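PDB 2OKX: rhamnosidase B from Bacillus sp., which probably removes terminal alpha-L-rhamnose from rhamnosides by hydrolysis, acting as an alpha-L-rhamnosidase of glycoside hydrolase family 78. Local coordinates for residues A[919-922]-A[923-926]; A[816-819]-A[820-824]. One frame throughout, in Å; residues are numbered along the deposited sequence.

Contact 1 (A[919-922]-A[923-926]); sequences FVSA and GKLK
Gly923 meets Ala922 and Ser921 inside a type II beta turn running from Ser921 to Lys924, the tight end of a beta hairpin. Its positive phi suits the third position of such a turn, where glycine is favoured. Lys924 then closes the turn: its N donates to Ser921 O over 3.0 Å, and the donor stands well above the carbonyl plane of Ser921. The O of Lys924 looks back across the hairpin to accept Val920 N at 2.9 Å, the N-H arriving almost in line with the carbonyl bond (C=O...N angle 163°). Phe919 CA also brings a C-H to Lys924 O, with 3.3 Å between CA and O. The root of the Lys924 side chain meets the other strand, CB 3.4 Å from Ser921 OG and CG against Val920 CG2, while the extended chain carries its end away. Leu925 projects to the other face of the sheet, where it pairs with Phe919 in a non-hydrogen-bonded position. Its CD2 sits 3.6 Å from the centroid of the Phe919 ring, only 4° off the ring normal, a CH-pi contact. The Phe919 ring reaches that methyl because CG turns anti to its own carbonyl carbon (chi1 -78°). One residue further on, Lys926 lays its CB 3.6 Å from Val920 CG1, the two side chains crossing at about a right angle. Between the Phe919-Leu925 and Ser921-Lys924 pairs the register slips by one residue, a beta bulge that takes up Val920. The hairpin joins strands 912-921 and 924-932 of the C-terminal domain sheet. Backbone bonds tie Phe919 to Thr899 on one flank and Leu925 to Glu946 and Glu948 of strand 946-954 on the other, while Pro895, Pro942 and Ile945 touch the Phe919-Leu925 face.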
loop_
_atom_site.group_PDB
_atom_site.type_symbol
_atom_site.label_atom_id
_atom_site.label_comp_id
_atom_site.label_asym_id
_atom_site.label_seq_id
_atom_site.Cartn_x
_atom_site.Cartn_y
_atom_site.Cartn_z
ATOM N N PHE A 919 -12.519 -26.646 30.020
ATOM C CA PHE A 919 -13.511 -27.558 30.572
ATOM C C PHE A 919 -12.783 -28.522 31.492
ATOM O O PHE A 919 -11.813 -29.159 31.085
ATOM C CB PHE A 919 -14.226 -28.337 29.463
ATOM C CG PHE A 919 -15.280 -27.545 28.755
ATOM C CD1 PHE A 919 -14.987 -26.851 27.586
ATOM C CD2 PHE A 919 -16.572 -27.469 29.275
ATOM C CE1 PHE A 919 -15.963 -26.090 26.945
ATOM C CE2 PHE A 919 -17.551 -26.712 28.642
ATOM C CZ PHE A 919 -17.246 -26.019 27.474
ATOM N N VAL A 920 -13.235 -28.616 32.738
ATOM C CA VAL A 920 -12.603 -29.512 33.705
ATOM C C VAL A 920 -13.345 -30.842 33.752
ATOM O O VAL A 920 -12.829 -31.838 34.250
ATOM C CB VAL A 920 -12.573 -28.887 35.115
ATOM C CG1 VAL A 920 -11.750 -27.605 35.086
ATOM C CG2 VAL A 920 -13.990 -28.600 35.594
ATOM N N SER A 921 -14.565 -30.834 33.226
ATOM C CA SER A 921 -15.409 -32.019 33.144
ATOM C C SER A 921 -16.585 -31.643 32.251
ATOM O O SER A 921 -16.730 -30.478 31.875
ATOM C CB SER A 921 -15.885 -32.468 34.536
ATOM O OG SER A 921 -16.725 -31.510 35.153
ATOM N N ALA A 922 -17.413 -32.619 31.896
ATOM C CA ALA A 922 -18.547 -32.366 31.015
ATOM C C ALA A 922 -19.452 -31.229 31.489
ATOM O O ALA A 922 -19.934 -31.233 32.623
ATOM C CB ALA A 922 -19.362 -33.643 30.844
ATOM N N GLY A 923 -19.663 -30.254 30.609
ATOM C CA GLY A 923 -20.523 -29.124 30.922
ATOM C C GLY A 923 -20.053 -28.233 32.054
ATOM O O GLY A 923 -20.825 -27.416 32.564
ATOM N N LYS A 924 -18.792 -28.364 32.442
ATOM C CA LYS A 924 -18.265 -27.559 33.536
ATOM C C LYS A 924 -16.954 -26.863 33.191
ATOM O O LYS A 924 -15.962 -27.508 32.854
ATOM C CB LYS A 924 -18.083 -28.438 34.774
ATOM C CG LYS A 924 -17.651 -27.682 36.022
ATOM C CD LYS A 924 -17.602 -28.619 37.221
ATOM C CE LYS A 924 -17.136 -27.891 38.473
ATOM N NZ LYS A 924 -17.178 -28.772 39.674
ATOM N N LEU A 925 -16.960 -25.539 33.294
ATOM C CA LEU A 925 -15.786 -24.727 32.991
ATOM C C LEU A 925 -15.091 -24.173 34.219
ATOM O O LEU A 925 -15.688 -24.033 35.287
ATOM C CB LEU A 925 -16.172 -23.515 32.135
ATOM C CG LEU A 925 -16.371 -23.533 30.624
ATOM C CD1 LEU A 925 -16.869 -22.155 30.192
ATOM C CD2 LEU A 925 -15.066 -23.869 29.918
ATOM N N LYS A 926 -13.818 -23.849 34.038
ATOM C CA LYS A 926 -13.015 -23.200 35.058
ATOM C C LYS A 926 -12.671 -21.921 34.288
ATOM O O LYS A 926 -12.205 -21.996 33.146
ATOM C CB LYS A 926 -11.743 -23.987 35.351
ATOM C CG LYS A 926 -10.999 -23.489 36.571
ATOM C CD LYS A 926 -9.495 -23.670 36.426
ATOM C CE LYS A 926 -9.114 -25.102 36.092
ATOM N NZ LYS A 926 -7.638 -25.238 35.920
#

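Contact 2 (A[816-819]-A[820-824]); sequences RQTL and MLDDI
Thr818 and Asp822 stand one helical turn apart, their side chains lying alongside and pointing the same way, in the first turns of helix 817-833, which belongs to the six-hairpin glycosidase domain, an (alpha/alpha)6 barrel as in other family 78 rhamnosidases. Arg816 occupies the N-cap position, and its carbonyl starts the i to i+4 ladder of backbone hydrogen bonds. Met820 N reaches Arg816 O at 3.2 Å, Leu821 N reaches Gln817 O at 2.9 Å, Asp822 N reaches Thr818 O at 3.0 Å and Asp823 N reaches Leu819 O at 3.0 Å. Their N-H...O angles run from 148° to 162°, as regular alpha-helical bonds do.

Side-chain contacts along the same stretch are slight. Thr818 CG2, anti to its backbone nitrogen, comes within 4.0 Å of Asp822 OD2. Apolar side chains pack against neighbouring helices: Met820 on Phe871 and Leu821 on Leu872 of helix 868-876, while Leu819 meets Tyr807 and Leu811 of helix 801-813.

Charged and polar ends find their partners beyond the two segments. Asp822 OD1 forms a salt bridge with Arg825, one turn further along. With an alanine here in place of Asp822, the Arg825 guanidinium would probably lose its carboxylate partner and be freer to turn. Asp823 OD2 accepts from Tyr808 and Asn827, and Gln817 NE2 bonds Glu812. Tyr808 and Glu812 thus tie Asp823 and Gln817 to helix 801-813, while Asn827 lies one turn on in the same helix. Back at the ladder, Asp823 CB lies 3.5 Å from Leu819 O, the oxygen that also accepts the Asp823 N-H.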
loop_
_atom_site.group_PDB
_atom_site.type_symbol
_atom_site.label_atom_id
_atom_site.label_comp_id
_atom_site.label_asym_id
_atom_site.label_seq_id
_atom_site.Cartn_x
_atom_site.Cartn_y
_atom_site.Cartn_z
ATOM N N ARG A 816 -24.113 -17.723 16.001
ATOM C CA ARG A 816 -23.593 -18.900 15.311
ATOM C C ARG A 816 -22.066 -18.923 15.340
ATOM O O ARG A 816 -21.415 -18.940 14.292
ATOM C CB ARG A 816 -24.080 -18.919 13.858
ATOM C CG ARG A 816 -25.594 -18.854 13.701
ATOM C CD ARG A 816 -26.281 -19.919 14.538
ATOM N NE ARG A 816 -25.901 -21.272 14.143
ATOM C CZ ARG A 816 -26.373 -21.901 13.072
ATOM N NH1 ARG A 816 -27.251 -21.300 12.280
ATOM N NH2 ARG A 816 -25.974 -23.137 12.795
ATOM N N GLN A 817 -21.503 -18.931 16.545
ATOM C CA GLN A 817 -20.056 -18.931 16.720
ATOM C C GLN A 817 -19.363 -20.166 16.156
ATOM O O GLN A 817 -18.258 -20.065 15.624
ATOM C CB GLN A 817 -19.698 -18.779 18.204
ATOM C CG GLN A 817 -19.959 -17.385 18.796
ATOM C CD GLN A 817 -21.415 -17.147 19.152
ATOM O OE1 GLN A 817 -22.216 -18.080 19.200
ATOM N NE2 GLN A 817 -21.761 -15.893 19.422
ATOM N N THR A 818 -19.999 -21.329 16.268
ATOM C CA THR A 818 -19.393 -22.553 15.755
ATOM C C THR A 818 -19.233 -22.483 14.236
ATOM O O THR A 818 -18.208 -22.906 13.691
ATOM C CB THR A 818 -20.227 -23.791 16.142
ATOM O OG1 THR A 818 -20.231 -23.930 17.569
ATOM C CG2 THR A 818 -19.632 -25.054 15.522
ATOM N N LEU A 819 -20.239 -21.940 13.560
ATOM C CA LEU A 819 -20.193 -21.799 12.111
ATOM C C LEU A 819 -19.077 -20.821 11.749
ATOM O O LEU A 819 -18.405 -20.975 10.727
ATOM C CB LEU A 819 -21.523 -21.262 11.583
ATOM C CG LEU A 819 -21.602 -21.135 10.059
ATOM C CD1 LEU A 819 -21.491 -22.520 9.427
ATOM C CD2 LEU A 819 -22.915 -20.469 9.660
ATOM N N MET A 820 -18.899 -19.808 12.593
ATOM C CA MET A 820 -17.861 -18.808 12.390
ATOM C C MET A 820 -16.500 -19.495 12.461
ATOM O O MET A 820 -15.647 -19.290 11.596
ATOM C CB MET A 820 -17.957 -17.720 13.467
ATOM C CG MET A 820 -16.961 -16.578 13.307
ATOM S SD MET A 820 -16.761 -15.609 14.831
ATOM C CE MET A 820 -18.393 -14.885 14.997
ATOM N N LEU A 821 -16.299 -20.319 13.486
ATOM C CA LEU A 821 -15.034 -21.031 13.636
ATOM C C LEU A 821 -14.751 -21.953 12.459
ATOM O O LEU A 821 -13.622 -22.009 11.964
ATOM C CB LEU A 821 -15.015 -21.854 14.930
ATOM C CG LEU A 821 -14.909 -21.080 16.242
ATOM C CD1 LEU A 821 -14.630 -22.058 17.377
ATOM C CD2 LEU A 821 -13.791 -20.053 16.147
ATOM N N ASP A 822 -15.763 -22.687 12.013
ATOM C CA ASP A 822 -15.557 -23.588 10.889
ATOM C C ASP A 822 -15.230 -22.828 9.613
ATOM O O ASP A 822 -14.454 -23.307 8.785
ATOM C CB ASP A 822 -16.777 -24.485 10.673
ATOM C CG ASP A 822 -16.889 -25.572 11.725
ATOM O OD1 ASP A 822 -15.848 -25.974 12.286
ATOM O OD2 ASP A 822 -18.014 -26.038 11.980
ATOM N N ASP A 823 -15.812 -21.645 9.452
ATOM C CA ASP A 823 -15.540 -20.843 8.267
ATOM C C ASP A 823 -14.088 -20.367 8.328
ATOM O O ASP A 823 -13.363 -20.417 7.333
ATOM C CB ASP A 823 -16.475 -19.633 8.197
ATOM C CG ASP A 823 -16.454 -18.961 6.832
ATOM O OD1 ASP A 823 -17.223 -19.388 5.945
ATOM O OD2 ASP A 823 -15.658 -18.015 6.640
ATOM N N ILE A 824 -13.669 -19.897 9.500
ATOM C CA ILE A 824 -12.301 -19.432 9.674
ATOM C C ILE A 824 -11.337 -20.579 9.379
ATOM O O ILE A 824 -10.367 -20.410 8.638
ATOM C CB ILE A 824 -12.076 -18.898 11.113
ATOM C CG1 ILE A 824 -12.820 -17.571 11.288
ATOM C CG2 ILE A 824 -10.586 -18.708 11.389
ATOM C CD1 ILE A 824 -12.819 -17.043 12.711
#

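In the fold
Contact 2 comes first along the chain, at the start of helix 817-833 in the six-hairpin glycosidase domain; contact 1 follows about a hundred residues later, at the tip of the hairpin between strands 912-921 and 924-932 in the C-terminal domain. Their centres lie 21 Å apart and their nearest atoms about 10 Å apart, so they do not touch. Both sit on the same side of the chain's centre, contact 1 further out (46 Å against 30 Å). The loop after strand 888-891 approaches both: Cys896 meets Thr818 and Leu821, while Pro895 meets Phe919. Barrel helix and beta domain are thus joined through a shared neighbouring loop.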